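Local coordinates for metallo-beta-lactamase (PDB 4ZEJ), which probably hydrolyses the amide bond of beta-lactam antibiotics with the help of zinc ions, as a class B metallo-beta-lactamase, at residues Y115-N120 / I129-P134. Residues are numbered along the deposited sequence; the frame is centred on the assembly and turned at random.
Sequences YTLKGN and IEVFYP
N120 and Y133 carry most of this contact, through one backbone bond and one side-chain touch. The amide N of Y133 donates a hydrogen bond to N120 O at 2.9 Å. The same oxygen takes a CA-H...O contact from F132 CA at 3.6 Å and lies 3.6 Å from Y133 CB, so three atoms of F132 and Y133 gather round this oxygen. N120 OD1 comes obliquely to Y133 CD2, 3.7 Å away, with the amide and ring planes 24° apart. Y133 sets CG anti to its own backbone N (chi1 -179°); from there the ring leads away from 115-120, and the phenol OH is hydrogen-bonded to I140 O. The metallo-beta-lactamase fold packs two mixed sheets against each other as an alpha-beta/beta-alpha sandwich; here the edge strand 115-117 of one sheet runs on through a turn into strand 121-124, the edge strand of the other and antiparallel to 129-132. Deeper in, where both residues are buried, L117 and V131 bridge the sheets: CD1 of L117 meets CG2 of V131 at 4.2 Å, the two side chains crossing at about a right angle. The F132 side chain starts away from 115-120 and packs on E121 and V144. The side chain of Y133 is about 8 Å from that of the zinc ligand H76.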
ATOM      1  N   TYR A 115       1.915  10.633  12.461  1.00 37.66           N
ATOM      2  CA  TYR A 115       0.539  11.116  12.435  1.00 39.42           C
ATOM      3  C   TYR A 115      -0.453   9.977  12.236  1.00 38.49           C
ATOM      4  O   TYR A 115      -0.176   9.004  11.510  1.00 36.17           O
ATOM      5  CB  TYR A 115       0.369  12.125  11.310  1.00 40.09           C
ATOM      6  CG  TYR A 115       1.257  13.334  11.444  1.00 41.76           C
ATOM      7  CD1 TYR A 115       0.999  14.301  12.409  1.00 44.70           C
ATOM      8  CD2 TYR A 115       2.356  13.518  10.606  1.00 40.93           C
ATOM      9  CE1 TYR A 115       1.807  15.415  12.539  1.00 46.78           C
ATOM     10  CE2 TYR A 115       3.173  14.633  10.728  1.00 43.00           C
ATOM     11  CZ  TYR A 115       2.892  15.579  11.697  1.00 45.89           C
ATOM     12  OH  TYR A 115       3.685  16.694  11.837  1.00 48.45           O
ATOM     13  N   THR A 116      -1.619  10.126  12.859  1.00 40.69           N
ATOM     14  CA  THR A 116      -2.670   9.114  12.829  1.00 40.74           C
ATOM     15  C   THR A 116      -3.865   9.618  12.018  1.00 41.92           C
ATOM     16  O   THR A 116      -4.322  10.748  12.213  1.00 44.39           O
ATOM     17  CB  THR A 116      -3.095   8.727  14.262  1.00 42.94           C
ATOM     18  OG1 THR A 116      -1.984   8.123  14.934  1.00 42.91           O
ATOM     19  CG2 THR A 116      -4.237   7.733  14.253  1.00 43.04           C
ATOM     20  N   LEU A 117      -4.355   8.770  11.111  1.00 40.19           N
ATOM     21  CA  LEU A 117      -5.576   9.024  10.342  1.00 41.39           C
ATOM     22  C   LEU A 117      -6.762   8.384  11.066  1.00 42.78           C
ATOM     23  O   LEU A 117      -6.763   7.184  11.315  1.00 41.26           O
ATOM     24  CB  LEU A 117      -5.442   8.447   8.926  1.00 39.02           C
ATOM     25  CG  LEU A 117      -4.289   9.017   8.093  1.00 38.05           C
ATOM     26  CD1 LEU A 117      -4.074   8.207   6.827  1.00 36.07           C
ATOM     27  CD2 LEU A 117      -4.508  10.485   7.767  1.00 40.40           C
ATOM     28  N   LYS A 118      -7.767   9.186  11.404  1.00 46.37           N
ATOM     29  CA  LYS A 118      -8.914   8.704  12.179  1.00 48.70           C
ATOM     30  C   LYS A 118     -10.117   8.413  11.295  1.00 48.88           C
ATOM     31  O   LYS A 118     -10.244   8.958  10.193  1.00 48.69           O
ATOM     32  CB  LYS A 118      -9.313   9.727  13.241  1.00 52.85           C
ATOM     33  CG  LYS A 118      -8.323   9.876  14.387  1.00 53.95           C
ATOM     34  CD  LYS A 118      -7.132  10.749  14.019  1.00 53.75           C
ATOM     35  CE  LYS A 118      -6.459  11.335  15.255  1.00 56.36           C
ATOM     36  NZ  LYS A 118      -5.135  11.952  14.943  1.00 55.68           N
ATOM     37  N   GLY A 119     -11.000   7.549  11.796  1.00 49.74           N
ATOM     38  CA  GLY A 119     -12.268   7.238  11.131  1.00 50.47           C
ATOM     39  C   GLY A 119     -12.083   6.265   9.984  1.00 47.57           C
ATOM     40  O   GLY A 119     -10.950   5.900   9.649  1.00 44.42           O
ATOM     41  N   ASN A 120     -13.197   5.853   9.376  1.00 48.34           N
ATOM     42  CA  ASN A 120     -13.163   4.924   8.232  1.00 46.76           C
ATOM     43  C   ASN A 120     -12.674   5.548   6.928  1.00 45.23           C
ATOM     44  O   ASN A 120     -12.278   4.824   6.014  1.00 42.48           O
ATOM     45  CB  ASN A 120     -14.537   4.281   7.992  1.00 48.82           C
ATOM     46  CG  ASN A 120     -14.942   3.333   9.103  1.00 50.78           C
ATOM     47  OD1 ASN A 120     -14.103   2.671   9.709  1.00 49.94           O
ATOM     48  ND2 ASN A 120     -16.244   3.270   9.385  1.00 54.08           N
ATOM     49  N   ILE A 129      -5.465  12.423  -2.329  1.00 40.59           N
ATOM     50  CA  ILE A 129      -5.318  11.054  -1.865  1.00 37.85           C
ATOM     51  C   ILE A 129      -6.438  10.791  -0.872  1.00 37.82           C
ATOM     52  O   ILE A 129      -6.572  11.511   0.129  1.00 39.33           O
ATOM     53  CB  ILE A 129      -3.933  10.859  -1.219  1.00 36.61           C
ATOM     54  CG1 ILE A 129      -2.840  10.933  -2.294  1.00 36.71           C
ATOM     55  CG2 ILE A 129      -3.848   9.523  -0.493  1.00 34.67           C
ATOM     56  CD1 ILE A 129      -1.466  11.271  -1.771  1.00 36.75           C
ATOM     57  N   GLU A 130      -7.259   9.789  -1.169  1.00 36.19           N
ATOM     58  CA  GLU A 130      -8.326   9.374  -0.280  1.00 36.45           C
ATOM     59  C   GLU A 130      -7.989   8.008   0.291  1.00 33.62           C
ATOM     60  O   GLU A 130      -7.574   7.118  -0.449  1.00 31.99           O
ATOM     61  CB  GLU A 130      -9.662   9.351  -1.015  1.00 38.38           C
ATOM     62  CG  GLU A 130     -10.045  10.720  -1.575  1.00 41.96           C
ATOM     63  CD  GLU A 130     -11.434  10.774  -2.197  1.00 44.56           C
ATOM     64  OE1 GLU A 130     -12.103   9.725  -2.322  1.00 44.31           O
ATOM     65  OE2 GLU A 130     -11.859  11.891  -2.561  1.00 48.08           O
ATOM     66  N   VAL A 131      -8.178   7.858   1.598  1.00 32.23           N
ATOM     67  CA  VAL A 131      -7.927   6.599   2.322  1.00 30.78           C
ATOM     68  C   VAL A 131      -9.280   6.060   2.789  1.00 31.13           C
ATOM     69  O   VAL A 131     -10.065   6.793   3.389  1.00 32.55           O
ATOM     70  CB  VAL A 131      -6.988   6.828   3.520  1.00 30.67           C
ATOM     71  CG1 VAL A 131      -6.694   5.524   4.259  1.00 29.85           C
ATOM     72  CG2 VAL A 131      -5.691   7.474   3.049  1.00 30.49           C
ATOM     73  N   PHE A 132      -9.550   4.789   2.493  1.00 29.53           N
ATOM     74  CA  PHE A 132     -10.838   4.169   2.787  1.00 29.85           C
ATOM     75  C   PHE A 132     -10.638   2.795   3.394  1.00 28.46           C
ATOM     76  O   PHE A 132      -9.818   2.016   2.912  1.00 27.22           O
ATOM     77  CB  PHE A 132     -11.654   4.054   1.500  1.00 30.21           C
ATOM     78  CG  PHE A 132     -12.956   3.322   1.658  1.00 30.92           C
ATOM     79  CD1 PHE A 132     -14.032   3.921   2.308  1.00 33.17           C
ATOM     80  CD2 PHE A 132     -13.117   2.045   1.137  1.00 30.16           C
ATOM     81  CE1 PHE A 132     -15.238   3.257   2.444  1.00 33.95           C
ATOM     82  CE2 PHE A 132     -14.318   1.371   1.273  1.00 31.06           C
ATOM     83  CZ  PHE A 132     -15.385   1.981   1.921  1.00 32.67           C
ATOM     84  N   TYR A 133     -11.398   2.512   4.449  1.00 29.03           N
ATOM     85  CA  TYR A 133     -11.412   1.204   5.085  1.00 28.25           C
ATOM     86  C   TYR A 133     -12.591   0.405   4.523  1.00 28.05           C
ATOM     87  O   TYR A 133     -13.736   0.752   4.790  1.00 28.91           O
ATOM     88  CB  TYR A 133     -11.558   1.363   6.600  1.00 29.63           C
ATOM     89  CG  TYR A 133     -11.567   0.057   7.342  1.00 29.41           C
ATOM     90  CD1 TYR A 133     -10.456  -0.778   7.304  1.00 28.13           C
ATOM     91  CD2 TYR A 133     -12.675  -0.355   8.071  1.00 30.85           C
ATOM     92  CE1 TYR A 133     -10.443  -1.985   7.970  1.00 28.19           C
ATOM     93  CE2 TYR A 133     -12.669  -1.563   8.752  1.00 30.92           C
ATOM     94  CZ  TYR A 133     -11.552  -2.371   8.710  1.00 29.46           C
ATOM     95  OH  TYR A 133     -11.544  -3.578   9.386  1.00 29.37           O
ATOM     96  N   PRO A 134     -12.319  -0.674   3.755  1.00 26.58           N
ATOM     97  CA  PRO A 134     -13.376  -1.494   3.159  1.00 26.62           C
ATOM     98  C   PRO A 134     -13.933  -2.561   4.089  1.00 27.28           C
ATOM     99  O   PRO A 134     -14.974  -3.154   3.783  1.00 27.81           O
ATOM    100  CB  PRO A 134     -12.648  -2.161   1.989  1.00 25.24           C
ATOM    101  CG  PRO A 134     -11.279  -2.390   2.523  1.00 24.37           C
ATOM    102  CD  PRO A 134     -10.986  -1.181   3.378  1.00 25.23           C
TER